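Local coordinates for putative cell adhesion protein (Bacteroides fragilis, PDB 4H40) that is a putative cell adhesion protein of the fimbrillin-like family, probably serving as a component of pili on the bacterial surface, at residues C92-V100 and L120-S128. Numbering follows the deposited sequence.
Sequences CEVDDNGAV and LSPAKALNS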
ATOM      1  N   CYS B  92       4.801 -11.370 -43.668  1.00 87.53           N
ATOM      2  CA  CYS B  92       4.918  -9.929 -43.846  1.00 88.35           C
ATOM      3  C   CYS B  92       6.378  -9.489 -43.712  1.00 93.15           C
ATOM      4  O   CYS B  92       7.261 -10.309 -43.431  1.00 92.02           O
ATOM      5  CB  CYS B  92       4.008  -9.185 -42.865  1.00 86.07           C
ATOM      6  SG  CYS B  92       4.497  -9.320 -41.122  1.00 86.18           S
ATOM      7  N   GLU B  93       6.627  -8.200 -43.973  1.00 91.37           N
ATOM      8  CA  GLU B  93       7.938  -7.572 -43.843  1.00 91.88           C
ATOM      9  C   GLU B  93       7.818  -6.508 -42.775  1.00 93.14           C
ATOM     10  O   GLU B  93       6.844  -5.745 -42.776  1.00 92.18           O
ATOM     11  CB  GLU B  93       8.428  -7.005 -45.180  1.00 97.22           C
ATOM     12  CG  GLU B  93       8.815  -8.073 -46.195  1.00110.99           C
ATOM     13  CD  GLU B  93       9.952  -9.007 -45.817  1.00128.37           C
ATOM     14  OE1 GLU B  93      10.923  -8.558 -45.165  1.00117.79           O
ATOM     15  OE2 GLU B  93       9.879 -10.195 -46.202  1.00123.18           O
ATOM     16  N   VAL B  94       8.748  -6.510 -41.809  1.00 87.58           N
ATOM     17  CA  VAL B  94       8.673  -5.569 -40.691  1.00 84.25           C
ATOM     18  C   VAL B  94       9.958  -4.757 -40.531  1.00 89.14           C
ATOM     19  O   VAL B  94      11.008  -5.111 -41.090  1.00 89.97           O
ATOM     20  CB  VAL B  94       8.306  -6.269 -39.351  1.00 83.37           C
ATOM     21  CG1 VAL B  94       6.869  -6.788 -39.361  1.00 81.62           C
ATOM     22  CG2 VAL B  94       9.302  -7.372 -38.987  1.00 82.93           C
ATOM     23  N   ASP B  95       9.853  -3.668 -39.740  1.00 84.80           N
ATOM     24  CA  ASP B  95      10.980  -2.836 -39.345  1.00 86.42           C
ATOM     25  C   ASP B  95      11.638  -3.509 -38.113  1.00 90.03           C
ATOM     26  O   ASP B  95      11.136  -4.536 -37.636  1.00 87.93           O
ATOM     27  CB  ASP B  95      10.531  -1.372 -39.071  1.00 88.39           C
ATOM     28  CG  ASP B  95       9.603  -1.104 -37.880  1.00 98.88           C
ATOM     29  OD1 ASP B  95       9.310  -2.053 -37.118  1.00 95.68           O
ATOM     30  OD2 ASP B  95       9.183   0.065 -37.703  1.00107.85           O
ATOM     31  N   ASP B  96      12.723  -2.933 -37.573  1.00 87.74           N
ATOM     32  CA  ASP B  96      13.412  -3.526 -36.422  1.00 85.28           C
ATOM     33  C   ASP B  96      12.538  -3.544 -35.146  1.00 83.60           C
ATOM     34  O   ASP B  96      12.812  -4.330 -34.239  1.00 80.58           O
ATOM     35  CB  ASP B  96      14.765  -2.829 -36.168  1.00 89.08           C
ATOM     36  CG  ASP B  96      15.861  -3.168 -37.174  1.00105.91           C
ATOM     37  OD1 ASP B  96      15.594  -3.973 -38.113  1.00107.14           O
ATOM     38  OD2 ASP B  96      16.997  -2.663 -37.007  1.00115.50           O
ATOM     39  N   ASN B  97      11.454  -2.754 -35.111  1.00 78.78           N
ATOM     40  CA  ASN B  97      10.546  -2.695 -33.967  1.00 74.41           C
ATOM     41  C   ASN B  97       9.344  -3.634 -34.122  1.00 75.99           C
ATOM     42  O   ASN B  97       8.519  -3.712 -33.215  1.00 74.11           O
ATOM     43  CB  ASN B  97      10.084  -1.257 -33.744  1.00 73.24           C
ATOM     44  CG  ASN B  97      11.196  -0.360 -33.251  1.00 91.69           C
ATOM     45  OD1 ASN B  97      11.545   0.638 -33.894  1.00 82.57           O
ATOM     46  ND2 ASN B  97      11.822  -0.721 -32.126  1.00 82.87           N
ATOM     47  N   GLY B  98       9.264  -4.335 -35.248  1.00 73.47           N
ATOM     48  CA  GLY B  98       8.197  -5.283 -35.538  1.00 72.26           C
ATOM     49  C   GLY B  98       6.940  -4.732 -36.181  1.00 75.69           C
ATOM     50  O   GLY B  98       5.936  -5.442 -36.260  1.00 73.18           O
ATOM     51  N   ALA B  99       6.966  -3.478 -36.643  1.00 75.09           N
ATOM     52  CA  ALA B  99       5.815  -2.869 -37.323  1.00 76.14           C
ATOM     53  C   ALA B  99       5.846  -3.232 -38.811  1.00 84.43           C
ATOM     54  O   ALA B  99       6.941  -3.215 -39.394  1.00 86.73           O
ATOM     55  CB  ALA B  99       5.849  -1.362 -37.147  1.00 77.17           C
ATOM     56  N   VAL B 100       4.678  -3.556 -39.439  1.00 80.93           N
ATOM     57  CA  VAL B 100       4.690  -3.919 -40.873  1.00 84.00           C
ATOM     58  C   VAL B 100       5.085  -2.697 -41.724  1.00 90.13           C
ATOM     59  O   VAL B 100       4.621  -1.576 -41.477  1.00 87.84           O
ATOM     60  CB  VAL B 100       3.415  -4.627 -41.428  1.00 88.57           C
ATOM     61  CG1 VAL B 100       3.060  -5.866 -40.600  1.00 86.52           C
ATOM     62  CG2 VAL B 100       2.217  -3.689 -41.530  1.00 88.33           C
ATOM     63  N   LEU B 120       8.701 -14.386 -30.868  1.00 60.32           N
ATOM     64  CA  LEU B 120       8.712 -13.037 -30.305  1.00 57.24           C
ATOM     65  C   LEU B 120       7.528 -12.283 -30.864  1.00 59.13           C
ATOM     66  O   LEU B 120       7.199 -12.452 -32.045  1.00 59.49           O
ATOM     67  CB  LEU B 120      10.008 -12.288 -30.652  1.00 57.30           C
ATOM     68  CG  LEU B 120      11.302 -12.864 -30.145  1.00 61.65           C
ATOM     69  CD1 LEU B 120      12.410 -12.499 -31.056  1.00 64.11           C
ATOM     70  CD2 LEU B 120      11.619 -12.395 -28.740  1.00 60.41           C
ATOM     71  N   SER B 121       6.901 -11.443 -30.042  1.00 52.80           N
ATOM     72  CA  SER B 121       5.799 -10.591 -30.486  1.00 52.20           C
ATOM     73  C   SER B 121       5.827  -9.307 -29.668  1.00 55.87           C
ATOM     74  O   SER B 121       5.755  -9.388 -28.434  1.00 53.08           O
ATOM     75  CB  SER B 121       4.449 -11.295 -30.393  1.00 53.36           C
ATOM     76  OG  SER B 121       3.433 -10.453 -30.909  1.00 56.02           O
ATOM     77  N   PRO B 122       6.040  -8.121 -30.291  1.00 54.72           N
ATOM     78  CA  PRO B 122       6.169  -7.835 -31.742  1.00 56.55           C
ATOM     79  C   PRO B 122       7.369  -8.509 -32.417  1.00 62.00           C
ATOM     80  O   PRO B 122       8.315  -8.921 -31.737  1.00 60.48           O
ATOM     81  CB  PRO B 122       6.329  -6.305 -31.783  1.00 57.77           C
ATOM     82  CG  PRO B 122       5.693  -5.824 -30.520  1.00 59.68           C
ATOM     83  CD  PRO B 122       6.071  -6.868 -29.510  1.00 54.79           C
ATOM     84  N   ALA B 123       7.332  -8.595 -33.770  1.00 61.16           N
ATOM     85  CA  ALA B 123       8.386  -9.216 -34.582  1.00 63.60           C
ATOM     86  C   ALA B 123       9.648  -8.341 -34.619  1.00 69.32           C
ATOM     87  O   ALA B 123      10.132  -7.976 -35.700  1.00 71.23           O
ATOM     88  CB  ALA B 123       7.874  -9.493 -35.993  1.00 66.13           C
ATOM     89  N   LYS B 124      10.174  -8.009 -33.418  1.00 63.94           N
ATOM     90  CA  LYS B 124      11.368  -7.181 -33.241  1.00 65.18           C
ATOM     91  C   LYS B 124      12.602  -7.881 -33.815  1.00 72.67           C
ATOM     92  O   LYS B 124      12.658  -9.111 -33.841  1.00 72.07           O
ATOM     93  CB  LYS B 124      11.594  -6.824 -31.754  1.00 64.41           C
ATOM     94  CG  LYS B 124      10.573  -5.849 -31.192  1.00 60.91           C
ATOM     95  CD  LYS B 124      11.020  -5.311 -29.831  1.00 66.68           C
ATOM     96  CE  LYS B 124      11.028  -3.805 -29.839  1.00 73.23           C
ATOM     97  NZ  LYS B 124      11.886  -3.264 -28.758  1.00 81.55           N
ATOM     98  N   ALA B 125      13.581  -7.095 -34.291  1.00 72.20           N
ATOM     99  CA  ALA B 125      14.818  -7.620 -34.863  1.00 74.34           C
ATOM    100  C   ALA B 125      15.760  -8.150 -33.772  1.00 77.86           C
ATOM    101  O   ALA B 125      15.830  -7.591 -32.671  1.00 76.41           O
ATOM    102  CB  ALA B 125      15.511  -6.545 -35.673  1.00 77.65           C
ATOM    103  N   LEU B 126      16.467  -9.241 -34.079  1.00 75.61           N
ATOM    104  CA  LEU B 126      17.412  -9.841 -33.145  1.00 75.78           C
ATOM    105  C   LEU B 126      18.681  -9.019 -33.102  1.00 83.44           C
ATOM    106  O   LEU B 126      19.147  -8.552 -34.144  1.00 85.83           O
ATOM    107  CB  LEU B 126      17.739 -11.299 -33.506  1.00 76.88           C
ATOM    108  CG  LEU B 126      16.573 -12.275 -33.564  1.00 80.10           C
ATOM    109  CD1 LEU B 126      16.920 -13.479 -34.397  1.00 83.16           C
ATOM    110  CD2 LEU B 126      16.118 -12.682 -32.189  1.00 78.26           C
ATOM    111  N   ASN B 127      19.239  -8.828 -31.901  1.00 79.82           N
ATOM    112  CA  ASN B 127      20.483  -8.091 -31.724  1.00 81.43           C
ATOM    113  C   ASN B 127      21.686  -9.050 -31.889  1.00 87.93           C
ATOM    114  O   ASN B 127      21.499 -10.228 -32.219  1.00 86.82           O
ATOM    115  CB  ASN B 127      20.495  -7.352 -30.372  1.00 77.65           C
ATOM    116  CG  ASN B 127      20.391  -8.204 -29.125  1.00 89.93           C
ATOM    117  OD1 ASN B 127      20.681  -9.403 -29.108  1.00 81.85           O
ATOM    118  ND2 ASN B 127      20.027  -7.578 -28.022  1.00 79.47           N
ATOM    119  N   SER B 128      22.918  -8.537 -31.693  1.00 88.35           N
ATOM    120  CA  SER B 128      24.173  -9.293 -31.834  1.00 91.40           C
ATOM    121  C   SER B 128      24.242 -10.536 -30.918  1.00 94.74           C
ATOM    122  O   SER B 128      24.792 -11.561 -31.321  1.00 95.80           O
ATOM    123  CB  SER B 128      25.367  -8.387 -31.549  1.00 97.59           C
ATOM    124  OG  SER B 128      25.242  -7.733 -30.296  1.00107.61           O
TER
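With chi1 at -73°, CG of Asp96 lies beside the backbone N and anti to the carbonyl carbon, which takes OD1 to the methyl of Ala125. A similar chi1 in Lys124 lays CG against the carbonyl O of Asn97, and a bend at chi3 then takes CE past the amide of Asn97, ND2 to CE being 3.9 Å. The amine end continues to Glu138, with which it forms a salt bridge. A single hydrogen bond ties the two segments together: Ala125 N donates to Asp96 O (2.9 Å), nearly straight at the hydrogen (167°) but tilted from the carbonyl plane. The same oxygen also receives a CA-H...O contact from Lys124. Val94 CG2 packs against the methyl of Ala123 and lies near its carbonyl O, to which Gly98 CA makes a CA-H...O contact of 3.3 Å. Gly98, with its left-handed backbone (phi 87°), forms the G1 bulge after the turn. On the turn itself, Asp95 OD1 accepts Ala99 N at 2.8 Å, from above the carboxylate plane, and Asn97 N weakly. Thr56 OG1 bonds to Gly98 O and Ala123 N, and Arg58 to the carbonyls of Ala123 and Lys124. The arrangement rests a 3:5 beta-hairpin, its type I turn and G1 bulge linking strands 88-94 and 100-102, on the inverse gamma turn centred on Ala123, just past strand 113-121 in this fimbrillin-like beta fold.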